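Local coordinates for protein 5-formaminoimidazole-4-carboxamide-1-(beta)-D-ribofuranosyl 5'-monophosphate synthetase (Methanocaldococcus jannaschii, PDB 2R7L) that catalyses the ATP- and formate-dependent formylation of the purine precursor AICAR to FAICAR without the use of folates, at residues E80-L85 / N106-P111; N86-P91 / R345-A350; H31-A36 / T43-M48. All coordinates share one frame; numbering follows the deposited sequence.

In the fold
All three contacts lie in or against the Rossmann-like parallel sheet of strands 63-66, 43-47, 20-24 and 87-89, and all are largely buried. Contact 1 covers one face of it: Leu82 meets Val44 and Ile46 of contact 3's strand, and Val110 meets Val89 of contact 2's strand. Contacts 2 and 3 set two helices against the other face, where Val90 CG1 and Ile32 CD1 approach to 3.8 Å. Chemistry follows place. Contact 1 pairs an apolar inner half with a partly exposed arginine that bonds to a loop carbonyl, whereas contacts 2 and 3 have no hydrogen bond between their segments and rely on aliphatic side chains, joined in contact 3 by a cysteine and a threonine.

Contact 1 of 3, residues E80-L85 / N106-P111; sequences EKLREL and NSFLVP
An inverse gamma turn centred on Leu109 brings the loop after helix 101-106 against helix 76-84 of the Rossmann-like N-terminal region, where Arg83 and Leu82 receive it. Arg83 supplies the polar half of the contact. Its chain is bent about the CG-CD bond, which brings the guanidinium round to the turn, and NH1 donates to Leu109 O at 2.7 Å. The bond is short but not straight, with an N-H...O angle of 135°. The donor lies in the carbonyl plane, on a lone pair, at a C=O...N angle of 138°, while the oxygen sits near the guanidinium edge but tilted somewhat from its plane. At the same edge Leu109 CB lies 3.4 Å from Arg83 NH1. On the helix side, Arg83 NH2 makes a weak, salt-bridging hydrogen bond to Glu80 OE2 at 3.4 Å and a second salt bridge to Glu76, so two carboxylates and one carbonyl together restrict rotation of the group. The loop is gripped one helical turn earlier as well: the side-chain amide of Gln79 bonds to both Leu109 N and Ser107 O.

The apolar half is buried and turns on Leu82. Its CD1 reaches Phe108 CZ at 3.9 Å, approaching the ring obliquely, and the two side chains cross at about a right angle. Phe108 also meets Phe95 edge-to-face. Val110 bridges leucine and ring with its two methyls. CG1 is trans to the valine's own nitrogen (chi1 -168°) and lies 4.0 Å from Leu82 CB, whereas CG2 stands over one face of Phe108, 3.7 Å above the ring plane and displaced toward its rim.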
loop_
_atom_site.group_PDB
_atom_site.type_symbol
_atom_site.label_atom_id
_atom_site.label_comp_id
_atom_site.label_asym_id
_atom_site.label_seq_id
_atom_site.Cartn_x
_atom_site.Cartn_y
_atom_site.Cartn_z
ATOM N N GLU A 80 28.211 -27.291 1.232
ATOM C CA GLU A 80 28.443 -27.216 -0.210
ATOM C C GLU A 80 27.215 -26.759 -0.978
ATOM O O GLU A 80 27.300 -25.859 -1.810
ATOM C CB GLU A 80 28.960 -28.546 -0.769
ATOM C CG GLU A 80 30.409 -28.479 -1.242
ATOM C CD GLU A 80 30.578 -27.647 -2.506
ATOM O OE1 GLU A 80 29.809 -27.860 -3.466
ATOM O OE2 GLU A 80 31.482 -26.783 -2.542
ATOM N N LYS A 81 26.078 -27.389 -0.702
ATOM C CA LYS A 81 24.818 -26.963 -1.286
ATOM C C LYS A 81 24.590 -25.471 -1.050
ATOM O O LYS A 81 24.183 -24.752 -1.959
ATOM C CB LYS A 81 23.659 -27.762 -0.701
ATOM C CG LYS A 81 23.811 -29.257 -0.836
ATOM C CD LYS A 81 22.538 -29.959 -0.402
ATOM C CE LYS A 81 22.667 -31.467 -0.502
ATOM N NZ LYS A 81 21.420 -32.137 -0.054
ATOM N N LEU A 82 24.865 -25.011 0.169
ATOM C CA LEU A 82 24.669 -23.607 0.516
ATOM C C LEU A 82 25.595 -22.701 -0.278
ATOM O O LEU A 82 25.225 -21.586 -0.650
ATOM C CB LEU A 82 24.876 -23.372 2.015
ATOM C CG LEU A 82 23.818 -23.897 2.989
ATOM C CD1 LEU A 82 24.283 -23.703 4.430
ATOM C CD2 LEU A 82 22.476 -23.214 2.759
ATOM N N ARG A 83 26.807 -23.182 -0.530
ATOM C CA ARG A 83 27.780 -22.414 -1.295
ATOM C C ARG A 83 27.426 -22.396 -2.780
ATOM O O ARG A 83 27.680 -21.412 -3.467
ATOM C CB ARG A 83 29.194 -22.964 -1.090
ATOM C CG ARG A 83 29.927 -22.392 0.119
ATOM C CD ARG A 83 31.379 -22.846 0.117
ATOM N NE ARG A 83 31.466 -24.301 0.033
ATOM C CZ ARG A 83 31.861 -25.089 1.028
ATOM N NH1 ARG A 83 32.231 -24.563 2.188
ATOM N NH2 ARG A 83 31.893 -26.405 0.856
ATOM N N GLU A 84 26.833 -23.484 -3.262
ATOM C CA GLU A 84 26.454 -23.600 -4.667
ATOM C C GLU A 84 25.190 -22.800 -4.959
ATOM O O GLU A 84 24.868 -22.529 -6.116
ATOM C CB GLU A 84 26.229 -25.064 -5.046
ATOM C CG GLU A 84 27.505 -25.882 -5.195
ATOM C CD GLU A 84 27.226 -27.356 -5.442
ATOM O OE1 GLU A 84 26.036 -27.735 -5.532
ATOM O OE2 GLU A 84 28.197 -28.140 -5.543
ATOM N N LEU A 85 24.475 -22.436 -3.898
ATOM C CA LEU A 85 23.245 -21.669 -4.014
ATOM C C LEU A 85 23.521 -20.198 -3.797
ATOM O O LEU A 85 22.606 -19.375 -3.841
ATOM C CB LEU A 85 22.211 -22.165 -3.004
ATOM C CG LEU A 85 21.490 -23.453 -3.401
ATOM C CD1 LEU A 85 20.670 -23.973 -2.243
ATOM C CD2 LEU A 85 20.610 -23.223 -4.619
ATOM N N ASN A 106 34.825 -22.258 13.424
ATOM C CA ASN A 106 35.956 -22.730 12.617
ATOM C C ASN A 106 35.740 -23.976 11.740
ATOM O O ASN A 106 36.698 -24.545 11.220
ATOM C CB ASN A 106 37.211 -22.897 13.490
ATOM C CG ASN A 106 36.902 -23.457 14.870
ATOM O OD1 ASN A 106 36.300 -24.524 15.006
ATOM N ND2 ASN A 106 37.333 -22.740 15.905
ATOM N N SER A 107 34.492 -24.388 11.556
ATOM C CA SER A 107 34.196 -25.541 10.711
ATOM C C SER A 107 33.092 -25.245 9.684
ATOM O O SER A 107 32.877 -26.023 8.754
ATOM C CB SER A 107 33.817 -26.742 11.581
ATOM O OG SER A 107 33.192 -27.768 10.828
ATOM N N PHE A 108 32.400 -24.118 9.851
ATOM C CA PHE A 108 31.267 -23.773 8.981
ATOM C C PHE A 108 31.676 -22.775 7.900
ATOM O O PHE A 108 31.608 -21.565 8.103
ATOM C CB PHE A 108 30.094 -23.220 9.803
ATOM C CG PHE A 108 28.785 -23.239 9.071
ATOM C CD1 PHE A 108 28.195 -22.062 8.643
ATOM C CD2 PHE A 108 28.153 -24.437 8.799
ATOM C CE1 PHE A 108 26.989 -22.082 7.961
ATOM C CE2 PHE A 108 26.947 -24.460 8.116
ATOM C CZ PHE A 108 26.368 -23.283 7.700
ATOM N N LEU A 109 32.103 -23.292 6.751
ATOM C CA LEU A 109 32.632 -22.450 5.679
ATOM C C LEU A 109 31.538 -21.941 4.740
ATOM O O LEU A 109 31.440 -22.370 3.590
ATOM C CB LEU A 109 33.709 -23.203 4.893
ATOM C CG LEU A 109 34.990 -23.546 5.654
ATOM C CD1 LEU A 109 35.862 -24.487 4.835
ATOM C CD2 LEU A 109 35.750 -22.280 6.022
ATOM N N VAL A 110 30.714 -21.030 5.248
ATOM C CA VAL A 110 29.661 -20.396 4.464
ATOM C C VAL A 110 29.551 -18.962 4.943
ATOM O O VAL A 110 29.564 -18.716 6.144
ATOM C CB VAL A 110 28.305 -21.099 4.651
ATOM C CG1 VAL A 110 27.292 -20.611 3.609
ATOM C CG2 VAL A 110 28.470 -22.601 4.558
ATOM N N PRO A 111 29.478 -18.000 4.006
ATOM C CA PRO A 111 29.337 -16.605 4.402
ATOM C C PRO A 111 28.171 -16.447 5.373
ATOM O O PRO A 111 27.152 -17.121 5.229
ATOM C CB PRO A 111 29.044 -15.900 3.078
ATOM C CG PRO A 111 29.715 -16.746 2.060
ATOM C CD PRO A 111 29.541 -18.154 2.542
#

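Contact 2 of 3, residues N86-P91 / R345-A350; sequences NSIVVP and REIKMA
Ser87 OG, hydrogen-bonded to Thr20 OG1 and more weakly to Leu82 O, fixes the start of strand 87-89, whose next residue, Ile88, packs on Ile347 of the C-terminal helix 339-353. The strand is the edge of the parallel, Rossmann-like sheet within this chain. It follows a Schellman motif in which Asn86, with positive phi (61°), ends helix 76-84. Backbone bonds from Ile88 to Thr20 and Ala22 hold it to strand 20-24.

No hydrogen bond links the two segments; the contact is aliphatic and buried. Ile88 and Val90 both point at the helix, while Val89 between them points away, so one face of the strand meets a single helix residue, Ile347. The CA atoms of Ile88 and Ile347 are 8.8 Å apart, a separation the side chains fill by sliding past each other in opposite directions. Ile88 CD1 thereby lies 3.8 Å from Ile347 CG2, the branch methyl rather than the end of the chain. Ile21 and Phe113 also touch Ile347.

Elsewhere the helix faces the assembly, where Met349 packs on Leu353 of a second subunit. The contact thus ties a helix more than 250 residues away in sequence to the N-terminal sheet, with the side chain of Val90 about 14 Å from the bound AICAR. In Ile347, CG1 lies opposite the carbonyl carbon (chi1 -64°) and the chain is extended, directing CD1 at the strand, 4.3 Å from Ile88 CG2 and likewise 4.3 Å from Val90 CG2.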
loop_
_atom_site.group_PDB
_atom_site.type_symbol
_atom_site.label_atom_id
_atom_site.label_comp_id
_atom_site.label_asym_id
_atom_site.label_seq_id
_atom_site.Cartn_x
_atom_site.Cartn_y
_atom_site.Cartn_z
ATOM N N ASN A 86 24.791 -19.870 -3.569
ATOM C CA ASN A 86 25.210 -18.485 -3.318
ATOM C C ASN A 86 24.558 -17.870 -2.073
ATOM O O ASN A 86 24.292 -16.665 -2.023
ATOM C CB ASN A 86 24.962 -17.615 -4.554
ATOM C CG ASN A 86 25.565 -18.212 -5.813
ATOM O OD1 ASN A 86 26.781 -18.174 -6.014
ATOM N ND2 ASN A 86 24.716 -18.772 -6.665
ATOM N N SER A 87 24.327 -18.709 -1.066
ATOM C CA SER A 87 23.650 -18.295 0.164
ATOM C C SER A 87 24.540 -17.552 1.146
ATOM O O SER A 87 25.651 -17.996 1.458
ATOM C CB SER A 87 23.065 -19.511 0.872
ATOM O OG SER A 87 22.214 -20.261 0.022
ATOM N N ILE A 88 24.046 -16.413 1.624
ATOM C CA ILE A 88 24.544 -15.803 2.850
ATOM C C ILE A 88 23.643 -16.300 3.978
ATOM O O ILE A 88 22.427 -16.079 3.952
ATOM C CB ILE A 88 24.473 -14.278 2.805
ATOM C CG1 ILE A 88 25.343 -13.728 1.668
ATOM C CG2 ILE A 88 24.875 -13.671 4.156
ATOM C CD1 ILE A 88 25.277 -12.215 1.534
ATOM N N VAL A 89 24.234 -16.986 4.955
ATOM C CA VAL A 89 23.474 -17.538 6.077
ATOM C C VAL A 89 23.200 -16.491 7.152
ATOM O O VAL A 89 24.104 -15.758 7.567
ATOM C CB VAL A 89 24.190 -18.740 6.719
ATOM C CG1 VAL A 89 23.502 -19.145 8.025
ATOM C CG2 VAL A 89 24.227 -19.910 5.746
ATOM N N VAL A 90 21.947 -16.414 7.590
ATOM C CA VAL A 90 21.589 -15.562 8.726
ATOM C C VAL A 90 21.508 -16.433 9.984
ATOM O O VAL A 90 20.665 -17.329 10.081
ATOM C CB VAL A 90 20.262 -14.799 8.488
ATOM C CG1 VAL A 90 19.847 -14.020 9.734
ATOM C CG2 VAL A 90 20.409 -13.851 7.297
ATOM N N PRO A 91 22.414 -16.193 10.938
ATOM C CA PRO A 91 22.499 -17.048 12.111
ATOM C C PRO A 91 21.445 -16.703 13.159
ATOM O O PRO A 91 21.021 -15.546 13.274
ATOM C CB PRO A 91 23.894 -16.741 12.651
ATOM C CG PRO A 91 24.107 -15.315 12.298
ATOM C CD PRO A 91 23.413 -15.108 10.970
ATOM N N ARG A 345 17.555 -6.138 4.078
ATOM C CA ARG A 345 17.807 -4.853 3.478
ATOM C C ARG A 345 19.278 -4.461 3.587
ATOM O O ARG A 345 19.859 -3.954 2.630
ATOM C CB ARG A 345 16.924 -3.794 4.135
ATOM C CG ARG A 345 17.289 -2.382 3.758
ATOM C CD ARG A 345 16.145 -1.461 4.092
ATOM N NE ARG A 345 14.894 -2.022 3.596
ATOM C CZ ARG A 345 13.687 -1.649 4.006
ATOM N NH1 ARG A 345 13.559 -0.713 4.936
ATOM N NH2 ARG A 345 12.610 -2.227 3.492
ATOM N N GLU A 346 19.874 -4.687 4.755
ATOM C CA GLU A 346 21.284 -4.384 4.954
ATOM C C GLU A 346 22.094 -5.228 3.982
ATOM O O GLU A 346 23.061 -4.758 3.403
ATOM C CB GLU A 346 21.723 -4.640 6.405
ATOM C CG GLU A 346 23.003 -3.882 6.843
ATOM C CD GLU A 346 22.758 -2.407 7.112
ATOM O OE1 GLU A 346 21.630 -1.922 6.852
ATOM O OE2 GLU A 346 23.691 -1.719 7.589
ATOM N N ILE A 347 21.683 -6.472 3.790
ATOM C CA ILE A 347 22.350 -7.327 2.820
ATOM C C ILE A 347 22.186 -6.752 1.406
ATOM O O ILE A 347 23.169 -6.606 0.676
ATOM C CB ILE A 347 21.864 -8.783 2.907
ATOM C CG1 ILE A 347 22.231 -9.375 4.282
ATOM C CG2 ILE A 347 22.491 -9.615 1.803
ATOM C CD1 ILE A 347 21.747 -10.812 4.516
ATOM N N LYS A 348 20.950 -6.396 1.046
ATOM C CA LYS A 348 20.653 -5.769 -0.240
ATOM C C LYS A 348 21.554 -4.561 -0.471
ATOM O O LYS A 348 22.326 -4.529 -1.425
ATOM C CB LYS A 348 19.179 -5.355 -0.298
ATOM C CG LYS A 348 18.654 -5.031 -1.688
ATOM C CD LYS A 348 17.247 -4.467 -1.599
ATOM C CE LYS A 348 16.497 -4.644 -2.895
ATOM N NZ LYS A 348 15.033 -4.424 -2.724
ATOM N N MET A 349 21.466 -3.581 0.418
ATOM C CA MET A 349 22.274 -2.371 0.334
ATOM C C MET A 349 23.780 -2.611 0.277
ATOM O O MET A 349 24.505 -1.873 -0.401
ATOM C CB MET A 349 21.969 -1.451 1.507
ATOM C CG MET A 349 20.834 -0.493 1.251
ATOM S SD MET A 349 20.675 0.687 2.601
ATOM C CE MET A 349 22.277 1.500 2.567
ATOM N N ALA A 350 24.256 -3.611 1.015
ATOM C CA ALA A 350 25.678 -3.912 1.030
ATOM C C ALA A 350 26.118 -4.417 -0.343
ATOM O O ALA A 350 27.119 -3.948 -0.888
ATOM C CB ALA A 350 26.003 -4.930 2.112
#

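Contact 3 of 3, residues H31-A36 / T43-M48; sequences HILKGA and TVCITM
Leu33 lays its two methyls along strand 43-47. CD1 lies 3.7 Å from Cys45 CB, with Cys45 SG close by. CD2 meets the strand backbone at Val44 O, 3.8 Å away, and also touches Thr43 CB. One turn further along the helix, Ala36 CB presses on Thr43 CG2 at 3.4 Å, closer than usual for two carbons. The same threonine methyl lies 3.5 Å from Leu33 O, so it rests against the helix at two neighbouring points, a carbonyl oxygen and the alanine methyl. With an alanine in place of Leu33 both branches would be gone, and a gap would probably open that leaves Cys45 and the CB of Thr43 without their main apolar neighbour across the contact.

The rotation of Thr43 is probably held by its hydroxyl. Chi1 of 55° sets OG1 between the backbone N and the carbonyl carbon, where it hydrogen-bonds with Val60 O and Asp62 N, and CG2 is left facing the helix. Val44 points away from this helix, toward the opposite face of the sheet. On the outer side of the helix, Lys34 NZ bonds to Leu331 O of a third subunit. The helix and strand axes pass 8.8 Å apart at 166°, nearly antiparallel, as expected of the beta-alpha-beta crossover formed by strand 20-24, helix 29-38 and strand 43-47 in a Rossmann-like fold.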
loop_
_atom_site.group_PDB
_atom_site.type_symbol
_atom_site.label_atom_id
_atom_site.label_comp_id
_atom_site.label_asym_id
_atom_site.label_seq_id
_atom_site.Cartn_x
_atom_site.Cartn_y
_atom_site.Cartn_z
ATOM N N HIS A 31 10.326 -14.814 9.723
ATOM C CA HIS A 31 10.457 -13.435 9.269
ATOM C C HIS A 31 11.825 -13.146 8.669
ATOM O O HIS A 31 11.987 -12.190 7.915
ATOM C CB HIS A 31 10.076 -12.417 10.353
ATOM C CG HIS A 31 10.934 -12.466 11.580
ATOM N ND1 HIS A 31 12.133 -11.795 11.679
ATOM C CD2 HIS A 31 10.748 -13.081 12.771
ATOM C CE1 HIS A 31 12.659 -12.010 12.870
ATOM N NE2 HIS A 31 11.832 -12.778 13.556
ATOM N N ILE A 32 12.809 -13.978 8.992
ATOM C CA ILE A 32 14.084 -13.914 8.302
ATOM C C ILE A 32 13.879 -14.237 6.825
ATOM O O ILE A 32 14.435 -13.569 5.949
ATOM C CB ILE A 32 15.118 -14.902 8.891
ATOM C CG1 ILE A 32 15.676 -14.373 10.212
ATOM C CG2 ILE A 32 16.260 -15.136 7.901
ATOM C CD1 ILE A 32 16.496 -15.411 11.000
ATOM N N LEU A 33 13.086 -15.271 6.555
ATOM C CA LEU A 33 12.830 -15.692 5.188
ATOM C C LEU A 33 11.811 -14.756 4.517
ATOM O O LEU A 33 12.033 -14.294 3.394
ATOM C CB LEU A 33 12.376 -17.158 5.146
ATOM C CG LEU A 33 13.374 -18.207 5.656
ATOM C CD1 LEU A 33 12.778 -19.612 5.616
ATOM C CD2 LEU A 33 14.692 -18.162 4.883
ATOM N N LYS A 34 10.712 -14.465 5.210
ATOM C CA LYS A 34 9.731 -13.498 4.703
ATOM C C LYS A 34 10.382 -12.161 4.372
ATOM O O LYS A 34 10.180 -11.615 3.292
ATOM C CB LYS A 34 8.585 -13.278 5.691
ATOM C CG LYS A 34 7.444 -12.405 5.145
ATOM C CD LYS A 34 6.818 -13.028 3.912
ATOM C CE LYS A 34 5.772 -12.110 3.280
ATOM N NZ LYS A 34 5.022 -12.811 2.210
ATOM N N GLY A 35 11.158 -11.632 5.308
ATOM C CA GLY A 35 11.832 -10.354 5.099
ATOM C C GLY A 35 12.723 -10.370 3.873
ATOM O O GLY A 35 12.806 -9.387 3.140
ATOM N N ALA A 36 13.403 -11.492 3.663
ATOM C CA ALA A 36 14.258 -11.681 2.498
ATOM C C ALA A 36 13.461 -11.651 1.193
ATOM O O ALA A 36 13.832 -10.958 0.256
ATOM C CB ALA A 36 15.014 -12.989 2.618
ATOM N N THR A 43 15.070 -17.430 -1.264
ATOM C CA THR A 43 15.432 -17.888 0.076
ATOM C C THR A 43 15.634 -19.395 0.170
ATOM O O THR A 43 14.920 -20.169 -0.470
ATOM C CB THR A 43 14.343 -17.536 1.090
ATOM O OG1 THR A 43 13.094 -18.064 0.630
ATOM C CG2 THR A 43 14.228 -16.031 1.272
ATOM N N VAL A 44 16.586 -19.797 1.009
ATOM C CA VAL A 44 16.850 -21.213 1.277
ATOM C C VAL A 44 16.586 -21.546 2.749
ATOM O O VAL A 44 17.082 -20.872 3.650
ATOM C CB VAL A 44 18.310 -21.578 0.930
ATOM C CG1 VAL A 44 18.558 -23.060 1.165
ATOM C CG2 VAL A 44 18.627 -21.193 -0.515
ATOM N N CYS A 45 15.802 -22.587 2.984
ATOM C CA CYS A 45 15.475 -23.006 4.335
ATOM C C CYS A 45 15.934 -24.436 4.613
ATOM O O CYS A 45 15.444 -25.382 3.999
ATOM C CB CYS A 45 13.969 -22.910 4.550
ATOM S SG CYS A 45 13.401 -23.416 6.174
ATOM N N ILE A 46 16.871 -24.595 5.545
ATOM C CA ILE A 46 17.238 -25.931 6.004
ATOM C C ILE A 46 16.140 -26.477 6.911
ATOM O O ILE A 46 15.773 -25.849 7.908
ATOM C CB ILE A 46 18.573 -25.935 6.750
ATOM C CG1 ILE A 46 19.637 -25.218 5.926
ATOM C CG2 ILE A 46 18.999 -27.363 7.052
ATOM C CD1 ILE A 46 20.985 -25.154 6.600
ATOM N N THR A 47 15.605 -27.640 6.555
ATOM C CA THR A 47 14.492 -28.220 7.290
ATOM C C THR A 47 14.617 -29.752 7.375
ATOM O O THR A 47 15.646 -30.315 7.005
ATOM C CB THR A 47 13.155 -27.809 6.654
ATOM O OG1 THR A 47 12.070 -28.256 7.470
ATOM C CG2 THR A 47 13.019 -28.402 5.249
ATOM N N MET A 48 13.581 -30.416 7.879
ATOM C CA MET A 48 13.586 -31.870 8.000
ATOM C C MET A 48 12.161 -32.385 8.067
ATOM O O MET A 48 11.232 -31.619 8.325
ATOM C CB MET A 48 14.398 -32.343 9.227
ATOM C CG MET A 48 13.960 -31.770 10.580
ATOM S SD MET A 48 14.784 -32.524 12.016
ATOM C CE MET A 48 13.814 -34.022 12.175
#